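Local coordinates for protein CS6 fimbrial subunit B, CS6 fimbrial subunit A (Escherichia coli, PDB 4B9G) that serves as a structural subunit of the CS6 fimbria of enterotoxigenic Escherichia coli, a surface colonization factor that probably mediates attachment to host cells, at residues I17-D31 / I149-S161. Numbering follows the deposited sequence.
Sequences IDSAVRIIPVNYDSD and IATKNFPVSTTIS
Asn-27 pairs with Thr-159 and Tyr-28 with Ile-160 in short parallel beta bridges, whereas strands 21-25 and 149-160, running 14° apart, come no closer than 6.5 Å at their axes and meet there through side chains. Tyr-28 is gripped at both backbone ends: its N donates to Thr-159 O at 2.9 Å and its O accepts from Ser-161 N. Val-26 O takes a short bond from Thr-158 OG1 (2.7 Å) and a weak one from Thr-159 N; with OG1 anti to the backbone N (chi1 -173°), the Thr-158 hydroxyl also lies in plane at the edge of the Tyr-28 ring. Ser-161 OG donates to Asp-29 OD1 from above the carboxylate plane, and one water bridges Asp-29 O and Ser-161 O. The Phe-154 ring lies between the strands: Val-21 CG1 makes a CH-pi contact with one face from across the contact, 4.1 Å from the centroid, and Lys-152 CG of its own strand lies over the centre of the opposite face. Ile-17 O meets the ring edge in plane. Ile-17 CB packs on Ala-150 CB at 4.0 Å, and Ile-23 CG2 on Val-156 CG1 at 3.9 Å. Segment 149-161 belongs to the CssA donor strand, joined to CssB in an engineered fusion; its strand, 145-160, also pairs antiparallel with strand 128-142. Lying between that strand and 21-28, it completes an immunoglobulin-like pilin fold, the arrangement characteristic of donor-strand complementation.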
loop_
_atom_site.group_PDB
_atom_site.type_symbol
_atom_site.label_atom_id
_atom_site.label_comp_id
_atom_site.label_asym_id
_atom_site.label_seq_id
_atom_site.Cartn_x
_atom_site.Cartn_y
_atom_site.Cartn_z
ATOM N N ILE A 17 -15.954 2.687 -1.579
ATOM C CA ILE A 17 -14.564 2.264 -1.453
ATOM C C ILE A 17 -14.280 1.470 -0.158
ATOM O O ILE A 17 -13.496 0.509 -0.162
ATOM C CB ILE A 17 -13.628 3.463 -1.626
ATOM C CG1 ILE A 17 -12.185 2.996 -1.749
ATOM C CG2 ILE A 17 -13.823 4.488 -0.508
ATOM C CD1 ILE A 17 -11.294 4.031 -2.358
ATOM N N ASP A 18 -14.951 1.815 0.928
ATOM C CA ASP A 18 -14.742 1.111 2.188
ATOM C C ASP A 18 -15.003 -0.383 2.056
ATOM O O ASP A 18 -14.266 -1.199 2.622
ATOM C CB ASP A 18 -15.670 1.634 3.290
ATOM C CG ASP A 18 -15.253 2.966 3.849
ATOM O OD1 ASP A 18 -14.064 3.303 3.784
ATOM O OD2 ASP A 18 -16.133 3.662 4.395
ATOM N N SER A 19 -16.073 -0.748 1.352
ATOM C CA SER A 19 -16.433 -2.146 1.196
ATOM C C SER A 19 -15.646 -2.860 0.096
ATOM O O SER A 19 -15.709 -4.075 -0.009
ATOM C CB SER A 19 -17.926 -2.314 0.946
ATOM O OG SER A 19 -18.343 -1.693 -0.234
ATOM N N ALA A 20 -14.914 -2.125 -0.736
ATOM C CA ALA A 20 -14.230 -2.736 -1.871
ATOM C C ALA A 20 -12.866 -3.315 -1.529
ATOM O O ALA A 20 -12.381 -4.181 -2.258
ATOM C CB ALA A 20 -14.083 -1.722 -2.994
ATOM N N VAL A 21 -12.201 -2.853 -0.508
ATOM C CA VAL A 21 -10.818 -3.072 -0.151
ATOM C C VAL A 21 -10.666 -3.724 1.204
ATOM O O VAL A 21 -11.348 -3.358 2.159
ATOM C CB VAL A 21 -10.043 -1.734 -0.156
ATOM C CG1 VAL A 21 -8.639 -1.896 0.151
ATOM C CG2 VAL A 21 -10.249 -0.985 -1.390
ATOM N N ARG A 22 -9.742 -4.689 1.309
ATOM C CA ARG A 22 -9.341 -5.254 2.584
ATOM C C ARG A 22 -7.804 -5.244 2.685
ATOM O O ARG A 22 -7.088 -5.435 1.696
ATOM C CB ARG A 22 -9.880 -6.697 2.701
ATOM C CG ARG A 22 -9.294 -7.610 3.700
ATOM C CD ARG A 22 -10.139 -8.846 3.744
ATOM N NE ARG A 22 -9.747 -10.022 2.958
ATOM C CZ ARG A 22 -9.117 -11.080 3.458
ATOM N NH1 ARG A 22 -8.684 -11.099 4.713
ATOM N NH2 ARG A 22 -8.935 -12.142 2.686
ATOM N N ILE A 23 -7.314 -5.067 3.909
ATOM C CA ILE A 23 -5.901 -5.086 4.264
ATOM C C ILE A 23 -5.631 -6.328 5.122
ATOM O O ILE A 23 -6.421 -6.657 6.023
ATOM C CB ILE A 23 -5.534 -3.861 5.104
ATOM C CG1 ILE A 23 -6.021 -2.558 4.455
ATOM C CG2 ILE A 23 -4.029 -3.889 5.429
ATOM C CD1 ILE A 23 -5.419 -2.255 3.107
ATOM N N ILE A 24 -4.521 -7.012 4.836
ATOM C CA ILE A 24 -4.118 -8.220 5.559
ATOM C C ILE A 24 -2.686 -8.033 6.078
ATOM O O ILE A 24 -1.721 -8.140 5.315
ATOM C CB ILE A 24 -4.178 -9.491 4.673
ATOM C CG1 ILE A 24 -5.480 -9.568 3.872
ATOM C CG2 ILE A 24 -3.996 -10.726 5.546
ATOM C CD1 ILE A 24 -5.578 -10.768 2.943
ATOM N N PRO A 25 -2.513 -7.700 7.372
ATOM C CA PRO A 25 -1.151 -7.578 7.925
ATOM C C PRO A 25 -0.395 -8.894 7.898
ATOM O O PRO A 25 -1.010 -9.951 8.034
ATOM C CB PRO A 25 -1.395 -7.128 9.377
ATOM C CG PRO A 25 -2.750 -6.445 9.299
ATOM C CD PRO A 25 -3.541 -7.288 8.353
ATOM N N VAL A 26 0.927 -8.807 7.760
ATOM C CA VAL A 26 1.818 -9.940 7.955
ATOM C C VAL A 26 2.490 -9.775 9.312
ATOM O O VAL A 26 2.899 -8.673 9.713
ATOM C CB VAL A 26 2.865 -10.064 6.824
ATOM C CG1 VAL A 26 3.793 -11.258 7.040
ATOM C CG2 VAL A 26 2.166 -10.187 5.467
ATOM N N ASN A 27 2.560 -10.885 10.025
ATOM C CA ASN A 27 3.116 -10.914 11.358
ATOM C C ASN A 27 4.433 -11.680 11.312
ATOM O O ASN A 27 4.511 -12.775 10.744
ATOM C CB ASN A 27 2.081 -11.509 12.325
ATOM C CG ASN A 27 0.753 -10.758 12.239
ATOM O OD1 ASN A 27 0.691 -9.561 12.556
ATOM N ND2 ASN A 27 -0.284 -11.426 11.720
ATOM N N TYR A 28 5.470 -11.069 11.877
ATOM C CA TYR A 28 6.819 -11.607 11.880
ATOM C C TYR A 28 7.278 -11.952 13.279
ATOM O O TYR A 28 6.844 -11.333 14.239
ATOM C CB TYR A 28 7.799 -10.601 11.259
ATOM C CG TYR A 28 7.662 -10.576 9.751
ATOM C CD1 TYR A 28 8.279 -11.545 8.964
ATOM C CD2 TYR A 28 6.866 -9.636 9.118
ATOM C CE1 TYR A 28 8.126 -11.560 7.582
ATOM C CE2 TYR A 28 6.720 -9.646 7.731
ATOM C CZ TYR A 28 7.354 -10.617 6.982
ATOM O OH TYR A 28 7.199 -10.666 5.614
ATOM N N ASP A 29 8.159 -12.932 13.398
ATOM C CA ASP A 29 8.785 -13.246 14.670
ATOM C C ASP A 29 10.177 -12.637 14.797
ATOM O O ASP A 29 10.792 -12.736 15.850
ATOM C CB ASP A 29 8.870 -14.761 14.872
ATOM C CG ASP A 29 7.590 -15.356 15.418
ATOM O OD1 ASP A 29 6.702 -14.598 15.858
ATOM O OD2 ASP A 29 7.481 -16.602 15.428
ATOM N N SER A 30 10.674 -12.026 13.730
ATOM C CA SER A 30 11.966 -11.349 13.747
ATOM C C SER A 30 11.933 -10.239 12.716
ATOM O O SER A 30 10.921 -10.049 12.055
ATOM C CB SER A 30 13.110 -12.319 13.441
ATOM O OG SER A 30 12.952 -12.926 12.170
ATOM N N ASP A 31 13.032 -9.515 12.552
ATOM C CA ASP A 31 13.033 -8.357 11.660
ATOM C C ASP A 31 12.716 -8.748 10.226
ATOM O O ASP A 31 13.231 -9.735 9.726
ATOM C CB ASP A 31 14.387 -7.670 11.701
ATOM C CG ASP A 31 14.619 -6.946 13.015
ATOM O OD1 ASP A 31 13.844 -7.173 13.960
ATOM O OD2 ASP A 31 15.543 -6.127 13.095
ATOM N N ILE A 149 -13.700 9.729 -7.893
ATOM C CA ILE A 149 -15.037 9.488 -7.372
ATOM C C ILE A 149 -15.087 8.926 -5.942
ATOM O O ILE A 149 -16.140 9.012 -5.296
ATOM C CB ILE A 149 -15.913 8.664 -8.358
ATOM C CG1 ILE A 149 -15.300 7.286 -8.611
ATOM C CG2 ILE A 149 -16.094 9.427 -9.667
ATOM C CD1 ILE A 149 -16.049 6.428 -9.627
ATOM N N ALA A 150 -13.967 8.421 -5.425
ATOM C CA ALA A 150 -13.900 7.995 -4.032
ATOM C C ALA A 150 -12.438 7.908 -3.624
ATOM O O ALA A 150 -11.569 7.591 -4.441
ATOM C CB ALA A 150 -14.599 6.646 -3.838
ATOM N N THR A 151 -12.155 8.176 -2.353
ATOM C CA THR A 151 -10.816 7.986 -1.811
ATOM C C THR A 151 -10.897 7.679 -0.322
ATOM O O THR A 151 -11.834 8.119 0.359
ATOM C CB THR A 151 -9.900 9.222 -2.100
ATOM O OG1 THR A 151 -8.548 8.912 -1.738
ATOM C CG2 THR A 151 -10.353 10.451 -1.357
ATOM N N LYS A 152 -9.992 6.947 0.226
ATOM C CA LYS A 152 -9.881 6.565 1.603
ATOM C C LYS A 152 -8.418 6.303 1.953
ATOM O O LYS A 152 -7.678 5.708 1.171
ATOM C CB LYS A 152 -10.716 5.341 1.920
ATOM C CG LYS A 152 -10.690 4.714 3.279
ATOM C CD LYS A 152 -11.366 5.388 4.339
ATOM C CE LYS A 152 -11.672 4.580 5.587
ATOM N NZ LYS A 152 -10.527 4.025 5.989
ATOM N N ASN A 153 -8.022 6.794 3.119
ATOM C CA ASN A 153 -6.753 6.440 3.720
ATOM C C ASN A 153 -6.968 5.284 4.707
ATOM O O ASN A 153 -7.436 5.493 5.817
ATOM C CB ASN A 153 -6.100 7.644 4.402
ATOM C CG ASN A 153 -5.713 8.738 3.414
ATOM O OD1 ASN A 153 -5.630 8.503 2.213
ATOM N ND2 ASN A 153 -5.487 9.946 3.926
ATOM N N PHE A 154 -6.674 4.064 4.274
ATOM C CA PHE A 154 -6.893 2.871 5.091
ATOM C C PHE A 154 -5.772 2.683 6.110
ATOM O O PHE A 154 -4.593 2.680 5.738
ATOM C CB PHE A 154 -6.938 1.614 4.208
ATOM C CG PHE A 154 -8.181 1.485 3.378
ATOM C CD1 PHE A 154 -9.315 0.838 3.867
ATOM C CD2 PHE A 154 -8.211 1.986 2.092
ATOM C CE1 PHE A 154 -10.452 0.712 3.086
ATOM C CE2 PHE A 154 -9.366 1.871 1.314
ATOM C CZ PHE A 154 -10.476 1.226 1.807
ATOM N N PRO A 155 -6.117 2.433 7.385
ATOM C CA PRO A 155 -5.068 2.000 8.325
ATOM C C PRO A 155 -4.459 0.662 7.916
ATOM O O PRO A 155 -5.196 -0.267 7.559
ATOM C CB PRO A 155 -5.815 1.902 9.661
ATOM C CG PRO A 155 -7.002 2.818 9.509
ATOM C CD PRO A 155 -7.407 2.655 8.061
ATOM N N VAL A 156 -3.128 0.592 7.982
ATOM C CA VAL A 156 -2.370 -0.598 7.632
ATOM C C VAL A 156 -1.325 -0.858 8.725
ATOM O O VAL A 156 -0.916 0.074 9.428
ATOM C CB VAL A 156 -1.695 -0.437 6.233
ATOM C CG1 VAL A 156 -2.730 -0.273 5.150
ATOM C CG2 VAL A 156 -0.709 0.711 6.215
ATOM N N SER A 157 -0.874 -2.107 8.835
ATOM C CA SER A 157 0.122 -2.461 9.842
ATOM C C SER A 157 0.852 -3.740 9.494
ATOM O O SER A 157 0.414 -4.529 8.643
ATOM C CB SER A 157 -0.522 -2.625 11.229
ATOM O OG SER A 157 -1.350 -3.770 11.287
ATOM N N THR A 158 1.971 -3.912 10.188
ATOM C CA THR A 158 2.684 -5.171 10.303
ATOM C C THR A 158 3.077 -5.283 11.785
ATOM O O THR A 158 3.022 -4.298 12.536
ATOM C CB THR A 158 3.918 -5.198 9.361
ATOM O OG1 THR A 158 4.530 -6.492 9.335
ATOM C CG2 THR A 158 4.973 -4.202 9.775
ATOM N N THR A 159 3.470 -6.478 12.213
ATOM C CA THR A 159 3.865 -6.675 13.600
ATOM C C THR A 159 5.147 -7.509 13.671
ATOM O O THR A 159 5.447 -8.348 12.790
ATOM C CB THR A 159 2.776 -7.357 14.359
ATOM O OG1 THR A 159 1.575 -6.607 14.531
ATOM C CG2 THR A 159 2.705 -8.737 14.161
ATOM N N ILE A 160 5.910 -7.276 14.735
ATOM C CA ILE A 160 6.977 -8.175 15.153
ATOM C C ILE A 160 6.574 -8.657 16.545
ATOM O O ILE A 160 6.305 -7.831 17.439
ATOM C CB ILE A 160 8.343 -7.473 15.216
ATOM C CG1 ILE A 160 8.728 -6.953 13.825
ATOM C CG2 ILE A 160 9.410 -8.419 15.768
ATOM C CD1 ILE A 160 10.004 -6.134 13.835
ATOM N N SER A 161 6.517 -9.966 16.747
ATOM C CA SER A 161 6.048 -10.494 18.021
ATOM C C SER A 161 6.977 -10.155 19.187
ATOM O O SER A 161 8.182 -9.919 18.965
ATOM C CB SER A 161 5.882 -11.993 17.944
ATOM O OG SER A 161 7.095 -12.599 17.588
ATOM O OXT SER A 161 6.484 -10.124 20.344
HETATM O O HOH W 1 10.421 -11.320 18.157
#